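Local coordinates for protein cytokinin riboside 5'-monophosphate phosphoribohydrolase (Streptomyces coelicolor, PDB 5ZI9) that is a member of the possible lysine decarboxylase family, with a Rossmann-like parallel sheet flanked by helices, in an assembly of six identical chains, at residues Leu55-Glu60 with Phe153-Val158. Sequence-based numbering, arbitrary orientation.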
loop_
_atom_site.group_PDB
_atom_site.type_symbol
_atom_site.label_atom_id
_atom_site.label_comp_id
_atom_site.label_asym_id
_atom_site.label_seq_id
_atom_site.Cartn_x
_atom_site.Cartn_y
_atom_site.Cartn_z
ATOM N N LEU B 55 4.739 -6.906 -1.512
ATOM C CA LEU B 55 5.013 -5.543 -1.952
ATOM C C LEU B 55 5.689 -5.511 -3.309
ATOM O O LEU B 55 5.485 -4.597 -4.076
ATOM C CB LEU B 55 5.859 -4.820 -0.909
ATOM C CG LEU B 55 5.162 -4.580 0.445
ATOM C CD1 LEU B 55 5.942 -3.501 1.172
ATOM C CD2 LEU B 55 3.692 -4.161 0.360
ATOM N N ARG B 56 6.513 -6.523 -3.575
ATOM C CA ARG B 56 7.179 -6.691 -4.857
ATOM C C ARG B 56 6.235 -7.040 -5.978
ATOM O O ARG B 56 6.382 -6.534 -7.067
ATOM C CB ARG B 56 8.214 -7.818 -4.762
ATOM C CG ARG B 56 9.434 -7.453 -3.949
ATOM C CD ARG B 56 10.232 -6.382 -4.655
ATOM N NE ARG B 56 11.640 -6.727 -4.637
ATOM C CZ ARG B 56 12.520 -6.363 -5.550
ATOM N NH1 ARG B 56 12.169 -5.631 -6.590
ATOM N NH2 ARG B 56 13.784 -6.735 -5.418
ATOM N N ILE B 57 5.306 -7.944 -5.700
ATOM C CA ILE B 57 4.278 -8.334 -6.622
ATOM C C ILE B 57 3.392 -7.151 -6.976
ATOM O O ILE B 57 3.079 -6.951 -8.134
ATOM C CB ILE B 57 3.404 -9.443 -6.018
ATOM C CG1 ILE B 57 4.211 -10.727 -5.930
ATOM C CG2 ILE B 57 2.178 -9.709 -6.900
ATOM C CD1 ILE B 57 3.618 -11.712 -4.953
ATOM N N GLN B 58 2.974 -6.403 -5.957
ATOM C CA GLN B 58 2.168 -5.219 -6.156
ATOM C C GLN B 58 2.903 -4.197 -7.019
ATOM O O GLN B 58 2.325 -3.602 -7.916
ATOM C CB GLN B 58 1.796 -4.604 -4.808
ATOM C CG GLN B 58 0.697 -3.539 -4.853
ATOM C CD GLN B 58 0.731 -2.589 -3.670
ATOM O OE1 GLN B 58 1.799 -2.307 -3.097
ATOM N NE2 GLN B 58 -0.428 -2.097 -3.287
ATOM N N SER B 59 4.188 -4.001 -6.758
ATOM C CA SER B 59 5.001 -3.112 -7.596
ATOM C C SER B 59 4.997 -3.500 -9.086
ATOM O O SER B 59 4.912 -2.650 -9.980
ATOM C CB SER B 59 6.432 -3.092 -7.097
ATOM O OG SER B 59 6.427 -2.611 -5.787
ATOM N N GLU B 60 5.101 -4.797 -9.337
ATOM C CA GLU B 60 5.098 -5.294 -10.698
ATOM C C GLU B 60 3.766 -5.084 -11.393
ATOM O O GLU B 60 3.748 -4.749 -12.556
ATOM C CB GLU B 60 5.502 -6.769 -10.769
ATOM C CG GLU B 60 5.720 -7.165 -12.220
ATOM C CD GLU B 60 6.585 -8.381 -12.399
ATOM O OE1 GLU B 60 6.024 -9.499 -12.439
ATOM O OE2 GLU B 60 7.805 -8.221 -12.568
ATOM N N PHE B 153 8.459 -9.532 -17.182
ATOM C CA PHE B 153 7.849 -9.789 -15.879
ATOM C C PHE B 153 8.643 -10.830 -15.157
ATOM O O PHE B 153 9.194 -11.745 -15.788
ATOM C CB PHE B 153 6.406 -10.322 -16.013
ATOM C CG PHE B 153 5.456 -9.300 -16.491
ATOM C CD1 PHE B 153 5.324 -9.051 -17.845
ATOM C CD2 PHE B 153 4.713 -8.549 -15.576
ATOM C CE1 PHE B 153 4.452 -8.082 -18.295
ATOM C CE2 PHE B 153 3.844 -7.561 -16.006
ATOM C CZ PHE B 153 3.724 -7.322 -17.385
ATOM N N ARG B 154 8.655 -10.727 -13.832
ATOM C CA ARG B 154 9.211 -11.813 -13.049
ATOM C C ARG B 154 8.200 -12.687 -12.330
ATOM O O ARG B 154 8.504 -13.850 -12.002
ATOM C CB ARG B 154 10.394 -11.346 -12.197
ATOM C CG ARG B 154 10.093 -10.337 -11.146
ATOM C CD ARG B 154 11.060 -9.172 -11.176
ATOM N NE ARG B 154 10.252 -7.954 -11.147
ATOM C CZ ARG B 154 10.591 -6.796 -10.586
ATOM N NH1 ARG B 154 9.738 -5.764 -10.676
ATOM N NH2 ARG B 154 11.760 -6.643 -9.949
ATOM N N TYR B 155 6.971 -12.211 -12.208
ATOM C CA TYR B 155 5.897 -13.044 -11.701
ATOM C C TYR B 155 4.927 -13.498 -12.794
ATOM O O TYR B 155 4.151 -12.720 -13.318
ATOM C CB TYR B 155 5.150 -12.326 -10.596
ATOM C CG TYR B 155 6.072 -11.852 -9.519
ATOM C CD1 TYR B 155 6.627 -12.737 -8.619
ATOM C CD2 TYR B 155 6.416 -10.509 -9.430
ATOM C CE1 TYR B 155 7.493 -12.295 -7.651
ATOM C CE2 TYR B 155 7.281 -10.054 -8.458
ATOM C CZ TYR B 155 7.818 -10.955 -7.573
ATOM O OH TYR B 155 8.698 -10.528 -6.608
ATOM N N PHE B 156 4.994 -14.786 -13.094
ATOM C CA PHE B 156 4.112 -15.511 -14.005
ATOM C C PHE B 156 2.646 -15.083 -13.981
ATOM O O PHE B 156 2.011 -14.857 -15.013
ATOM C CB PHE B 156 4.198 -16.986 -13.618
ATOM C CG PHE B 156 3.783 -17.927 -14.702
ATOM C CD1 PHE B 156 4.612 -18.138 -15.848
ATOM C CD2 PHE B 156 2.587 -18.655 -14.597
ATOM C CE1 PHE B 156 4.240 -19.035 -16.862
ATOM C CE2 PHE B 156 2.215 -19.553 -15.624
ATOM C CZ PHE B 156 3.039 -19.739 -16.742
ATOM N N PHE B 157 2.128 -14.964 -12.769
ATOM C CA PHE B 157 0.718 -14.756 -12.510
ATOM C C PHE B 157 0.319 -13.329 -12.647
ATOM O O PHE B 157 -0.825 -13.021 -12.859
ATOM C CB PHE B 157 0.408 -15.315 -11.151
ATOM C CG PHE B 157 0.605 -16.796 -11.120
ATOM C CD1 PHE B 157 -0.441 -17.647 -11.508
ATOM C CD2 PHE B 157 1.865 -17.369 -10.823
ATOM C CE1 PHE B 157 -0.266 -19.022 -11.518
ATOM C CE2 PHE B 157 2.036 -18.742 -10.858
ATOM C CZ PHE B 157 0.962 -19.560 -11.189
ATOM N N VAL B 158 1.286 -12.446 -12.564
ATOM C CA VAL B 158 1.059 -11.072 -12.940
ATOM C C VAL B 158 0.945 -11.018 -14.453
ATOM O O VAL B 158 -0.005 -10.463 -14.972
ATOM C CB VAL B 158 2.173 -10.147 -12.438
ATOM C CG1 VAL B 158 1.902 -8.733 -12.890
ATOM C CG2 VAL B 158 2.210 -10.183 -10.911
#
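E60 reaches from helix 50-67 to the loop between strand 149-153 and helix 156-165, where its carboxylate meets the backbone of R154 and Y155. The strand is outermost in the parallel sheet within this chain, and the loop is a strand-turn-helix connection of a Rossmann-like fold. CG lies anti to the backbone N (chi1 -170°) and the chain runs on extended, which carries the acid to the loop. OE1 takes the N-H of Y155 on its syn side at 2.9 Å. OE2 takes two donors from opposite faces of the carboxylate plane. The backbone N of R154 comes on the syn side, at 2.9 Å from OE2. R154 NE forms a nearly straight salt bridge to OE2 of E60, 2.8 Å long; E60 OE2 lies in the guanidinium plane but is met from above the carboxylate plane. F153 turns the edge of its ring to OE1.

Y155, the N-cap of helix 156-165, lies between two side chains. I57 sets CG1 over the ring centre, a CH-pi contact of 3.8 Å to the centroid, while R154 CG sits on the opposite face. I57 CG2 also packs on V158 CG2.

NH1 of R56 and NH2 of R154 lie 3.5 Å apart, their guanidinium planes almost perpendicular. Both bind E63 of a neighbouring subunit, and R56 NE hydrogen-bonds a citrate anion, probably from the crystallisation liquor. The buried carboxylate, held by three N-H groups, ties helix 50-67 to the start of helix 156-165. That E63 and, at R154, E60 probably offset the arginines' repulsion.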